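Local coordinates for packaging protein UL32 (Human herpesvirus 8 type M, PDB 6XF9) that forms a pentameric ring required for herpesviral packaging and probably helps bring newly made capsids to nuclear replication compartments, where viral DNA is cleaved and packaged, at residues I42-P48 / I159-T164; G124-Q128 / L279-L284; F425-N430 / T462-A467. All blocks are in the same frame, centred on the assembly; numbering follows the deposited sequence.

Contact 1 of 3, residues I42-P48 / I159-T164; sequences IHQSLQP and IRGMLT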
ATOM      1  N   ILE D  42     -15.154 -30.485  23.127  1.00 56.55           N
ATOM      2  CA  ILE D  42     -13.794 -29.995  22.926  1.00 53.59           C
ATOM      3  C   ILE D  42     -13.838 -28.608  22.303  1.00 51.48           C
ATOM      4  O   ILE D  42     -13.128 -27.691  22.723  1.00 48.59           O
ATOM      5  CB  ILE D  42     -12.991 -30.981  22.062  1.00 52.38           C
ATOM      6  CG1 ILE D  42     -12.765 -32.286  22.815  1.00 54.55           C
ATOM      7  CG2 ILE D  42     -11.657 -30.372  21.656  1.00 47.92           C
ATOM      8  CD1 ILE D  42     -12.077 -33.339  21.988  1.00 54.07           C
ATOM      9  N   HIS D  43     -14.675 -28.437  21.280  1.00 68.47           N
ATOM     10  CA  HIS D  43     -14.816 -27.125  20.663  1.00 66.99           C
ATOM     11  C   HIS D  43     -15.310 -26.099  21.680  1.00 68.21           C
ATOM     12  O   HIS D  43     -14.975 -24.908  21.587  1.00 66.74           O
ATOM     13  CB  HIS D  43     -15.765 -27.206  19.467  1.00 67.49           C
ATOM     14  CG  HIS D  43     -15.861 -25.931  18.695  1.00 66.07           C
ATOM     15  ND1 HIS D  43     -15.239 -25.762  17.475  1.00 64.03           N
ATOM     16  CD2 HIS D  43     -16.473 -24.754  18.976  1.00 66.37           C
ATOM     17  CE1 HIS D  43     -15.466 -24.536  17.034  1.00 63.41           C
ATOM     18  NE2 HIS D  43     -16.211 -23.903  17.927  1.00 64.89           N
ATOM     19  N   GLN D  44     -16.120 -26.545  22.645  1.00 74.68           N
ATOM     20  CA  GLN D  44     -16.581 -25.665  23.713  1.00 73.94           C
ATOM     21  C   GLN D  44     -15.468 -25.315  24.686  1.00 71.42           C
ATOM     22  O   GLN D  44     -15.442 -24.204  25.226  1.00 70.31           O
ATOM     23  CB  GLN D  44     -17.751 -26.300  24.452  1.00 75.32           C
ATOM     24  CG  GLN D  44     -18.443 -25.343  25.399  1.00 74.81           C
ATOM     25  CD  GLN D  44     -19.572 -26.010  26.158  1.00 76.31           C
ATOM     26  OE1 GLN D  44     -19.493 -27.197  26.526  1.00 76.75           O
ATOM     27  NE2 GLN D  44     -20.642 -25.243  26.403  1.00 76.84           N
ATOM     28  N   SER D  45     -14.556 -26.250  24.947  1.00 61.44           N
ATOM     29  CA  SER D  45     -13.448 -25.944  25.843  1.00 57.85           C
ATOM     30  C   SER D  45     -12.517 -24.893  25.258  1.00 55.61           C
ATOM     31  O   SER D  45     -11.869 -24.161  26.016  1.00 53.72           O
ATOM     32  CB  SER D  45     -12.658 -27.209  26.164  1.00 57.04           C
ATOM     33  OG  SER D  45     -13.471 -28.166  26.835  1.00 59.49           O
ATOM     34  N   LEU D  46     -12.453 -24.781  23.924  1.00 50.24           N
ATOM     35  CA  LEU D  46     -11.574 -23.840  23.236  1.00 47.80           C
ATOM     36  C   LEU D  46     -12.254 -22.512  22.949  1.00 49.20           C
ATOM     37  O   LEU D  46     -11.801 -21.763  22.076  1.00 48.23           O
ATOM     38  CB  LEU D  46     -11.041 -24.471  21.951  1.00 46.84           C
ATOM     39  CG  LEU D  46     -10.120 -25.640  22.316  1.00 45.40           C
ATOM     40  CD1 LEU D  46      -9.981 -26.631  21.187  1.00 45.70           C
ATOM     41  CD2 LEU D  46      -8.757 -25.109  22.698  1.00 42.47           C
ATOM     42  N   GLN D  47     -13.326 -22.202  23.661  1.00 65.56           N
ATOM     43  CA  GLN D  47     -13.721 -20.822  23.422  1.00 66.29           C
ATOM     44  C   GLN D  47     -13.233 -19.909  24.546  1.00 65.27           C
ATOM     45  O   GLN D  47     -13.184 -20.322  25.716  1.00 64.75           O
ATOM     46  CB  GLN D  47     -15.234 -20.714  23.255  1.00 68.54           C
ATOM     47  CG  GLN D  47     -15.660 -21.254  21.890  1.00 69.68           C
ATOM     48  CD  GLN D  47     -17.127 -21.612  21.789  1.00 71.34           C
ATOM     49  OE1 GLN D  47     -17.858 -21.641  22.794  1.00 71.96           O
ATOM     50  NE2 GLN D  47     -17.579 -21.861  20.554  1.00 71.32           N
ATOM     51  N   PRO D  48     -12.777 -18.706  24.187  1.00 60.15           N
ATOM     52  CA  PRO D  48     -11.988 -17.895  25.132  1.00 59.37           C
ATOM     53  C   PRO D  48     -12.704 -17.522  26.431  1.00 60.25           C
ATOM     54  O   PRO D  48     -12.030 -17.181  27.419  1.00 59.69           O
ATOM     55  CB  PRO D  48     -11.633 -16.657  24.300  1.00 59.50           C
ATOM     56  CG  PRO D  48     -11.558 -17.195  22.901  1.00 59.22           C
ATOM     57  CD  PRO D  48     -12.649 -18.224  22.806  1.00 60.42           C
ATOM     58  N   ILE D 159      -5.686 -22.905  18.222  1.00 46.52           N
ATOM     59  CA  ILE D 159      -5.863 -24.328  18.479  1.00 46.88           C
ATOM     60  C   ILE D 159      -7.235 -24.770  18.006  1.00 48.51           C
ATOM     61  O   ILE D 159      -7.381 -25.847  17.418  1.00 49.28           O
ATOM     62  CB  ILE D 159      -5.614 -24.677  19.952  1.00 46.67           C
ATOM     63  CG1 ILE D 159      -4.131 -24.488  20.248  1.00 45.32           C
ATOM     64  CG2 ILE D 159      -6.001 -26.121  20.205  1.00 47.69           C
ATOM     65  CD1 ILE D 159      -3.809 -24.446  21.676  1.00 45.11           C
ATOM     66  N   ARG D 160      -8.263 -23.945  18.249  1.00 53.86           N
ATOM     67  CA  ARG D 160      -9.603 -24.266  17.760  1.00 55.56           C
ATOM     68  C   ARG D 160      -9.623 -24.379  16.232  1.00 55.43           C
ATOM     69  O   ARG D 160     -10.371 -25.192  15.680  1.00 56.69           O
ATOM     70  CB  ARG D 160     -10.606 -23.212  18.236  1.00 56.56           C
ATOM     71  CG  ARG D 160     -12.022 -23.750  18.266  1.00 58.91           C
ATOM     72  CD  ARG D 160     -13.045 -22.791  18.892  1.00 60.40           C
ATOM     73  NE  ARG D 160     -13.269 -21.618  18.057  1.00 59.94           N
ATOM     74  CZ  ARG D 160     -12.894 -20.385  18.374  1.00 59.59           C
ATOM     75  NH1 ARG D 160     -12.289 -20.146  19.533  1.00 59.34           N
ATOM     76  NH2 ARG D 160     -13.135 -19.386  17.529  1.00 59.52           N
ATOM     77  N   GLY D 161      -8.823 -23.566  15.536  1.00 59.01           N
ATOM     78  CA  GLY D 161      -8.679 -23.733  14.096  1.00 58.55           C
ATOM     79  C   GLY D 161      -8.168 -25.112  13.713  1.00 58.52           C
ATOM     80  O   GLY D 161      -8.667 -25.735  12.778  1.00 59.48           O
ATOM     81  N   MET D 162      -7.150 -25.605  14.421  1.00 62.73           N
ATOM     82  CA  MET D 162      -6.630 -26.942  14.131  1.00 62.94           C
ATOM     83  C   MET D 162      -7.679 -28.028  14.340  1.00 65.05           C
ATOM     84  O   MET D 162      -7.616 -29.085  13.699  1.00 65.82           O
ATOM     85  CB  MET D 162      -5.413 -27.223  15.001  1.00 61.97           C
ATOM     86  CG  MET D 162      -4.237 -26.386  14.630  1.00 60.43           C
ATOM     87  SD  MET D 162      -2.775 -26.947  15.507  1.00 59.90           S
ATOM     88  CE  MET D 162      -2.906 -25.989  17.026  1.00 59.35           C
ATOM     89  N   LEU D 163      -8.629 -27.801  15.244  1.00 60.99           N
ATOM     90  CA  LEU D 163      -9.693 -28.776  15.457  1.00 63.22           C
ATOM     91  C   LEU D 163     -10.703 -28.753  14.308  1.00 64.16           C
ATOM     92  O   LEU D 163     -11.054 -29.802  13.756  1.00 65.46           O
ATOM     93  CB  LEU D 163     -10.378 -28.500  16.799  1.00 64.05           C
ATOM     94  CG  LEU D 163     -11.511 -29.466  17.099  1.00 67.01           C
ATOM     95  CD1 LEU D 163     -10.949 -30.851  17.387  1.00 68.11           C
ATOM     96  CD2 LEU D 163     -12.376 -28.969  18.251  1.00 68.25           C
ATOM     97  N   THR D 164     -11.164 -27.559  13.910  1.00 68.49           N
ATOM     98  CA  THR D 164     -12.260 -27.460  12.949  1.00 69.26           C
ATOM     99  C   THR D 164     -11.776 -27.405  11.507  1.00 68.31           C
ATOM    100  O   THR D 164     -12.557 -27.726  10.595  1.00 69.21           O
ATOM    101  CB  THR D 164     -13.140 -26.229  13.240  1.00 69.50           C
ATOM    102  OG1 THR D 164     -12.387 -25.018  13.055  1.00 67.96           O
ATOM    103  CG2 THR D 164     -13.698 -26.289  14.667  1.00 70.73           C
TER
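Helix-helix packing can be supplemented by a side-chain-to-backbone hydrogen bond, and the ends of helices 37-45 and 145-164 in this largely helical protein illustrate this. Leu163 is the central bump: its CD2 enters the hollow between Ile42 and Leu46, lying 3.8 Å from Ile42 CG2 and 4.5 Å from Leu46 CD1. Leu46, just past its helix, answers by directing its own side chain at the other helix, with CD2 3.9 Å from Ile159 CG2. Beside this apolar patch, His43 lies against the outstretched Arg160, whose CD covers one ring face in a CH-pi contact, while Thr164 CG2 meets the ring edge. Pro48 continues toward a second subunit, packing on its Leu465, so the contact borders the pentamer interface. The guanidinium, held by a salt bridge to Glu157, also reaches the residue just past the end of helix 37-45: Arg160 NH1 donates a hydrogen bond to Leu46 O at 3.1 Å.

Contact 2 of 3, residues G124-Q128 / L279-L284; sequences GIDLQ and LMHPTL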
ATOM      1  N   GLY D 124      -9.082 -34.665  27.048  1.00 62.48           N
ATOM      2  CA  GLY D 124      -7.689 -34.359  26.757  1.00 59.59           C
ATOM      3  C   GLY D 124      -7.452 -32.880  26.555  1.00 56.27           C
ATOM      4  O   GLY D 124      -6.464 -32.323  27.038  1.00 53.56           O
ATOM      5  N   ILE D 125      -8.361 -32.214  25.849  1.00 53.85           N
ATOM      6  CA  ILE D 125      -8.161 -30.790  25.624  1.00 50.88           C
ATOM      7  C   ILE D 125      -8.184 -30.039  26.950  1.00 49.33           C
ATOM      8  O   ILE D 125      -7.462 -29.051  27.117  1.00 46.99           O
ATOM      9  CB  ILE D 125      -9.208 -30.249  24.629  1.00 52.17           C
ATOM     10  CG1 ILE D 125      -8.760 -28.897  24.079  1.00 49.29           C
ATOM     11  CG2 ILE D 125     -10.589 -30.138  25.280  1.00 54.44           C
ATOM     12  CD1 ILE D 125      -7.361 -28.926  23.519  1.00 47.11           C
ATOM     13  N   ASP D 126      -8.971 -30.509  27.930  1.00 58.98           N
ATOM     14  CA  ASP D 126      -9.053 -29.796  29.208  1.00 57.21           C
ATOM     15  C   ASP D 126      -7.761 -29.924  30.005  1.00 55.21           C
ATOM     16  O   ASP D 126      -7.321 -28.953  30.641  1.00 53.33           O
ATOM     17  CB  ASP D 126     -10.226 -30.313  30.034  1.00 58.94           C
ATOM     18  CG  ASP D 126     -11.551 -30.158  29.323  1.00 61.25           C
ATOM     19  OD1 ASP D 126     -11.896 -29.001  28.984  1.00 60.60           O
ATOM     20  OD2 ASP D 126     -12.252 -31.185  29.126  1.00 63.76           O
ATOM     21  N   LEU D 127      -7.153 -31.123  29.986  1.00 54.72           N
ATOM     22  CA  LEU D 127      -5.844 -31.335  30.604  1.00 53.01           C
ATOM     23  C   LEU D 127      -4.761 -30.516  29.909  1.00 51.40           C
ATOM     24  O   LEU D 127      -3.899 -29.925  30.569  1.00 50.15           O
ATOM     25  CB  LEU D 127      -5.490 -32.818  30.572  1.00 54.40           C
ATOM     26  CG  LEU D 127      -6.449 -33.716  31.354  1.00 56.33           C
ATOM     27  CD1 LEU D 127      -6.145 -35.184  31.077  1.00 58.23           C
ATOM     28  CD2 LEU D 127      -6.398 -33.439  32.844  1.00 55.17           C
ATOM     29  N   GLN D 128      -4.740 -30.537  28.571  1.00 45.76           N
ATOM     30  CA  GLN D 128      -3.773 -29.747  27.806  1.00 44.04           C
ATOM     31  C   GLN D 128      -3.890 -28.254  28.100  1.00 42.65           C
ATOM     32  O   GLN D 128      -2.884 -27.561  28.283  1.00 41.68           O
ATOM     33  CB  GLN D 128      -3.996 -29.984  26.323  1.00 44.94           C
ATOM     34  CG  GLN D 128      -3.591 -31.330  25.831  1.00 46.50           C
ATOM     35  CD  GLN D 128      -3.554 -31.360  24.323  1.00 46.95           C
ATOM     36  OE1 GLN D 128      -2.585 -30.926  23.709  1.00 45.87           O
ATOM     37  NE2 GLN D 128      -4.638 -31.821  23.712  1.00 48.99           N
ATOM     38  N   LEU D 279      -6.532 -36.264  20.112  1.00 43.16           N
ATOM     39  CA  LEU D 279      -7.164 -35.147  20.798  1.00 43.53           C
ATOM     40  C   LEU D 279      -6.556 -34.899  22.162  1.00 42.41           C
ATOM     41  O   LEU D 279      -7.090 -34.082  22.921  1.00 42.97           O
ATOM     42  CB  LEU D 279      -8.672 -35.374  20.919  1.00 45.67           C
ATOM     43  CG  LEU D 279      -9.402 -35.438  19.581  1.00 46.93           C
ATOM     44  CD1 LEU D 279     -10.885 -35.745  19.761  1.00 47.97           C
ATOM     45  CD2 LEU D 279      -9.230 -34.133  18.828  1.00 45.80           C
ATOM     46  N   MET D 280      -5.480 -35.617  22.500  1.00 52.18           N
ATOM     47  CA  MET D 280      -4.662 -35.333  23.671  1.00 50.01           C
ATOM     48  C   MET D 280      -3.315 -34.708  23.329  1.00 47.91           C
ATOM     49  O   MET D 280      -2.528 -34.427  24.239  1.00 45.16           O
ATOM     50  CB  MET D 280      -4.423 -36.608  24.478  1.00 48.97           C
ATOM     51  CG  MET D 280      -5.604 -37.060  25.274  1.00 50.06           C
ATOM     52  SD  MET D 280      -5.292 -38.725  25.844  1.00 49.36           S
ATOM     53  CE  MET D 280      -4.171 -38.447  27.205  1.00 46.26           C
ATOM     54  N   HIS D 281      -3.039 -34.477  22.070  1.00 54.60           N
ATOM     55  CA  HIS D 281      -1.842 -33.936  21.466  1.00 51.69           C
ATOM     56  C   HIS D 281      -2.096 -32.483  21.069  1.00 50.23           C
ATOM     57  O   HIS D 281      -3.244 -32.103  20.814  1.00 51.87           O
ATOM     58  CB  HIS D 281      -1.473 -34.746  20.222  1.00 52.19           C
ATOM     59  CG  HIS D 281      -0.084 -34.500  19.742  1.00 50.03           C
ATOM     60  ND1 HIS D 281       0.257 -33.400  18.984  1.00 48.00           N
ATOM     61  CD2 HIS D 281       1.053 -35.222  19.894  1.00 49.74           C
ATOM     62  CE1 HIS D 281       1.554 -33.435  18.722  1.00 46.45           C
ATOM     63  NE2 HIS D 281       2.061 -34.532  19.262  1.00 47.54           N
ATOM     64  N   PRO D 282      -1.073 -31.621  21.016  1.00 42.20           N
ATOM     65  CA  PRO D 282      -1.327 -30.203  20.685  1.00 41.02           C
ATOM     66  C   PRO D 282      -1.956 -29.947  19.312  1.00 42.22           C
ATOM     67  O   PRO D 282      -2.658 -28.938  19.150  1.00 42.52           O
ATOM     68  CB  PRO D 282       0.065 -29.569  20.795  1.00 37.95           C
ATOM     69  CG  PRO D 282       1.049 -30.729  21.087  1.00 37.38           C
ATOM     70  CD  PRO D 282       0.215 -31.786  21.704  1.00 39.84           C
ATOM     71  N   THR D 283      -1.709 -30.782  18.304  1.00 48.28           N
ATOM     72  CA  THR D 283      -2.205 -30.490  16.964  1.00 48.58           C
ATOM     73  C   THR D 283      -3.588 -31.087  16.669  1.00 51.43           C
ATOM     74  O   THR D 283      -4.136 -30.841  15.588  1.00 51.88           O
ATOM     75  CB  THR D 283      -1.196 -30.980  15.931  1.00 47.33           C
ATOM     76  OG1 THR D 283      -1.233 -32.404  15.913  1.00 49.14           O
ATOM     77  CG2 THR D 283       0.203 -30.544  16.306  1.00 44.59           C
ATOM     78  N   LEU D 284      -4.164 -31.868  17.583  1.00 42.29           N
ATOM     79  CA  LEU D 284      -5.549 -32.326  17.463  1.00 44.92           C
ATOM     80  C   LEU D 284      -5.796 -33.124  16.182  1.00 45.55           C
ATOM     81  O   LEU D 284      -6.874 -33.041  15.583  1.00 46.77           O
ATOM     82  CB  LEU D 284      -6.520 -31.146  17.557  1.00 45.54           C
ATOM     83  CG  LEU D 284      -6.398 -30.453  18.914  1.00 45.25           C
ATOM     84  CD1 LEU D 284      -7.392 -29.308  19.081  1.00 46.28           C
ATOM     85  CD2 LEU D 284      -6.577 -31.491  19.993  1.00 46.76           C
TER
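Gln128 lays its carboxamide along the backbone of residues 280-282, with OE1 3.1 Å from His281 C and NE2 3.2 Å from Met280 C. The overlap is mostly one of van der Waals contact with peptide groups. Its hydrogen bond, from Gln128 NE2 to His281 O at 3.2 Å, is weak, and OE1 rests 3.5 Å from Pro282 CD. At the start of the same helix, Gly124 permits the closest backbone approach, its CA 4.4 Å from Met280 CA and 3.7 Å from Met280 CG. A beta carbon here would collide with both Met280 CG and Leu279 O, so the absence of a side chain is what lets the two segments come together. The principle is that of a helix packed against an irregular segment: helix 124-133 meets a short 3-10 turn that leads into a type I beta turn, His281 to Leu284. Helix 124-133 carries His130, a ligand of one zinc, whereas the loop passes near another, His281 lying about 6 Å, side chain to side chain, from zinc ligands Cys296 and Cys299. Within the turn, Thr283 N makes a weak hydrogen bond to His281 ND1. Met280 O is held by Thr92 OG1 of helix 89-106, against which Gln128 also packs. One helix residue after Gly124, Ile125 CD1 touches Leu284 CD2 at 4.4 Å.

Contact 3 of 3, residues F425-N430 / T462-A467; sequences FKGLQN and TSHLYA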
ATOM      1  N   PHE D 425       1.901 -20.681  14.594  1.00 42.78           N
ATOM      2  CA  PHE D 425       2.552 -21.328  13.452  1.00 42.31           C
ATOM      3  C   PHE D 425       2.033 -22.748  13.234  1.00 43.37           C
ATOM      4  O   PHE D 425       1.639 -23.110  12.123  1.00 44.03           O
ATOM      5  CB  PHE D 425       4.063 -21.328  13.661  1.00 41.45           C
ATOM      6  CG  PHE D 425       4.829 -22.043  12.582  1.00 41.53           C
ATOM      7  CD1 PHE D 425       5.182 -21.394  11.414  1.00 41.34           C
ATOM      8  CD2 PHE D 425       5.228 -23.352  12.755  1.00 42.01           C
ATOM      9  CE1 PHE D 425       5.901 -22.046  10.429  1.00 41.58           C
ATOM     10  CE2 PHE D 425       5.951 -24.012  11.784  1.00 42.37           C
ATOM     11  CZ  PHE D 425       6.287 -23.356  10.614  1.00 42.18           C
ATOM     12  N   LYS D 426       2.008 -23.574  14.279  1.00 43.57           N
ATOM     13  CA  LYS D 426       1.415 -24.898  14.112  1.00 44.77           C
ATOM     14  C   LYS D 426      -0.014 -24.795  13.586  1.00 45.90           C
ATOM     15  O   LYS D 426      -0.521 -25.731  12.952  1.00 46.88           O
ATOM     16  CB  LYS D 426       1.461 -25.674  15.432  1.00 45.33           C
ATOM     17  CG  LYS D 426       2.870 -25.982  15.904  1.00 44.27           C
ATOM     18  CD  LYS D 426       3.731 -26.555  14.780  1.00 44.18           C
ATOM     19  CE  LYS D 426       3.581 -28.049  14.706  1.00 45.41           C
ATOM     20  NZ  LYS D 426       4.117 -28.614  13.450  1.00 45.98           N
ATOM     21  N   GLY D 427      -0.695 -23.689  13.892  1.00 58.72           N
ATOM     22  CA  GLY D 427      -2.057 -23.504  13.411  1.00 59.64           C
ATOM     23  C   GLY D 427      -2.133 -23.221  11.925  1.00 59.30           C
ATOM     24  O   GLY D 427      -2.993 -23.763  11.225  1.00 60.28           O
ATOM     25  N   LEU D 428      -1.264 -22.344  11.421  1.00 51.07           N
ATOM     26  CA  LEU D 428      -1.292 -22.099   9.985  1.00 50.92           C
ATOM     27  C   LEU D 428      -0.907 -23.361   9.222  1.00 51.25           C
ATOM     28  O   LEU D 428      -1.397 -23.595   8.111  1.00 51.87           O
ATOM     29  CB  LEU D 428      -0.374 -20.926   9.614  1.00 49.58           C
ATOM     30  CG  LEU D 428       1.133 -21.002   9.784  1.00 48.61           C
ATOM     31  CD1 LEU D 428       1.806 -21.858   8.728  1.00 48.81           C
ATOM     32  CD2 LEU D 428       1.693 -19.611   9.682  1.00 47.84           C
ATOM     33  N   GLN D 429      -0.089 -24.208   9.836  1.00 50.55           N
ATOM     34  CA  GLN D 429       0.394 -25.458   9.261  1.00 50.94           C
ATOM     35  C   GLN D 429      -0.660 -26.565   9.245  1.00 52.31           C
ATOM     36  O   GLN D 429      -0.533 -27.519   8.471  1.00 53.00           O
ATOM     37  CB  GLN D 429       1.634 -25.881  10.049  1.00 50.44           C
ATOM     38  CG  GLN D 429       2.636 -26.675   9.317  1.00 50.65           C
ATOM     39  CD  GLN D 429       3.874 -26.884  10.150  1.00 50.13           C
ATOM     40  OE1 GLN D 429       3.847 -26.687  11.354  1.00 50.00           O
ATOM     41  NE2 GLN D 429       4.975 -27.266   9.515  1.00 50.27           N
ATOM     42  N   ASN D 430      -1.655 -26.509  10.126  1.00 66.62           N
ATOM     43  CA  ASN D 430      -2.629 -27.590  10.260  1.00 67.86           C
ATOM     44  C   ASN D 430      -4.062 -27.121  10.012  1.00 68.35           C
ATOM     45  O   ASN D 430      -5.001 -27.867  10.319  1.00 69.53           O
ATOM     46  CB  ASN D 430      -2.553 -28.213  11.664  1.00 68.64           C
ATOM     47  CG  ASN D 430      -1.276 -29.027  11.913  1.00 68.66           C
ATOM     48  OD1 ASN D 430      -0.960 -29.993  11.196  1.00 69.15           O
ATOM     49  ND2 ASN D 430      -0.524 -28.617  12.938  1.00 67.88           N
ATOM     50  N   THR D 462      10.204 -24.456   6.750  1.00 43.47           N
ATOM     51  CA  THR D 462       9.600 -25.519   7.553  1.00 43.70           C
ATOM     52  C   THR D 462       8.152 -25.738   7.182  1.00 43.68           C
ATOM     53  O   THR D 462       7.708 -26.881   7.049  1.00 44.71           O
ATOM     54  CB  THR D 462       9.696 -25.206   9.042  1.00 43.12           C
ATOM     55  OG1 THR D 462      11.066 -25.037   9.395  1.00 43.32           O
ATOM     56  CG2 THR D 462       9.082 -26.334   9.868  1.00 43.72           C
ATOM     57  N   SER D 463       7.390 -24.662   7.024  1.00 50.24           N
ATOM     58  CA  SER D 463       5.987 -24.833   6.675  1.00 50.34           C
ATOM     59  C   SER D 463       5.819 -25.473   5.308  1.00 51.28           C
ATOM     60  O   SER D 463       4.875 -26.250   5.098  1.00 52.05           O
ATOM     61  CB  SER D 463       5.268 -23.496   6.680  1.00 49.48           C
ATOM     62  OG  SER D 463       3.946 -23.719   6.230  1.00 50.35           O
ATOM     63  N   HIS D 464       6.711 -25.163   4.364  1.00 65.33           N
ATOM     64  CA  HIS D 464       6.626 -25.833   3.072  1.00 66.08           C
ATOM     65  C   HIS D 464       6.919 -27.322   3.235  1.00 67.07           C
ATOM     66  O   HIS D 464       6.194 -28.163   2.693  1.00 67.84           O
ATOM     67  CB  HIS D 464       7.573 -25.188   2.045  1.00 65.89           C
ATOM     68  CG  HIS D 464       7.043 -23.917   1.434  1.00 65.47           C
ATOM     69  ND1 HIS D 464       5.900 -23.873   0.659  1.00 65.84           N
ATOM     70  CD2 HIS D 464       7.564 -22.660   1.400  1.00 64.89           C
ATOM     71  CE1 HIS D 464       5.702 -22.630   0.238  1.00 65.54           C
ATOM     72  NE2 HIS D 464       6.704 -21.877   0.663  1.00 64.78           N
ATOM     73  N   LEU D 465       7.929 -27.670   4.041  1.00 46.56           N
ATOM     74  CA  LEU D 465       8.461 -29.033   4.045  1.00 47.63           C
ATOM     75  C   LEU D 465       7.595 -30.031   4.833  1.00 48.20           C
ATOM     76  O   LEU D 465       7.243 -31.095   4.304  1.00 48.99           O
ATOM     77  CB  LEU D 465       9.885 -29.031   4.609  1.00 47.96           C
ATOM     78  CG  LEU D 465      11.050 -28.466   3.769  1.00 48.13           C
ATOM     79  CD1 LEU D 465      12.418 -28.691   4.462  1.00 48.78           C
ATOM     80  CD2 LEU D 465      11.041 -28.983   2.325  1.00 48.59           C
ATOM     81  N   TYR D 466       7.202 -29.706   6.074  1.00 47.53           N
ATOM     82  CA  TYR D 466       6.811 -30.732   7.046  1.00 48.22           C
ATOM     83  C   TYR D 466       5.431 -30.476   7.661  1.00 47.99           C
ATOM     84  O   TYR D 466       4.840 -29.394   7.540  1.00 47.07           O
ATOM     85  CB  TYR D 466       7.850 -30.843   8.177  1.00 48.29           C
ATOM     86  CG  TYR D 466       9.223 -31.251   7.692  1.00 48.88           C
ATOM     87  CD1 TYR D 466       9.373 -32.289   6.798  1.00 49.91           C
ATOM     88  CD2 TYR D 466      10.355 -30.582   8.104  1.00 48.66           C
ATOM     89  CE1 TYR D 466      10.612 -32.678   6.333  1.00 50.60           C
ATOM     90  CE2 TYR D 466      11.610 -30.953   7.644  1.00 49.70           C
ATOM     91  CZ  TYR D 466      11.726 -32.001   6.750  1.00 50.77           C
ATOM     92  OH  TYR D 466      12.958 -32.376   6.260  1.00 51.79           O
ATOM     93  N   ALA D 467       4.924 -31.526   8.317  1.00 61.31           N
ATOM     94  CA  ALA D 467       3.657 -31.513   9.057  1.00 61.32           C
ATOM     95  C   ALA D 467       3.862 -31.079  10.497  1.00 60.85           C
ATOM     96  O   ALA D 467       2.900 -30.643  11.153  1.00 60.83           O
ATOM     97  CB  ALA D 467       2.997 -32.888   9.027  1.00 62.22           C
ATOM     98  OXT ALA D 467       4.987 -31.165  11.019  1.00 60.71           O
TER
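The van der Waals part of this contact is modest. Phe425 turns its ring edge to helix 459-465, with CZ 4.2 Å from Thr462 CG2 and 4.1 Å from Ser463 CB, and Leu428 CD1 lies 3.8 Å from Ser463 OG. Among the hydrogen bonds, Gln429 NE2 reaches Tyr466 O at 2.9 Å, though at a poor angle that makes the bond weak; on the other side of its amide, OE1 accepts a bond from Lys426 NZ, also at 2.9 Å. Charge supplies the third component. Lys426 NZ makes a weak hydrogen bond to Ala467 O at 3.3 Å and a long salt bridge to Ala467 OXT at 3.6 Å. Stronger partners stand outside: Asp370 for the lysine, Lys365 for the carboxylate. The result is a buried chain terminus tucked between helices, its carboxylate paired with Lys365 and, at longer range, with Lys426, whose side chain lies about 8 Å from the zinc ion bound by Cys296, Cys299, His366 and Cys373.

How the contacts relate
Burial alone does not set the chemistry. Contacts 2 and 3 are both buried, one through close backbone fit, the other through compensated charge; contact 1, only partly buried, adds an arginine to apolar packing. The centre of contact 2 is about 9 Å from the centre of the chain, those of contacts 1 and 3 about 17 Å. No helix is shared, but helices 124-133 (contact 2) and 145-164 (contact 1) are consecutive; the segments of these contacts alternate along the chain, and contact 3 follows in series. Ser45 OG lies 2.8 Å from Asp126 OD1, a probable hydrogen bond. Met162 of contact 1 touches both others, its CE 3.6 Å from Pro282 O and its SD 3.6 Å from Lys426 O.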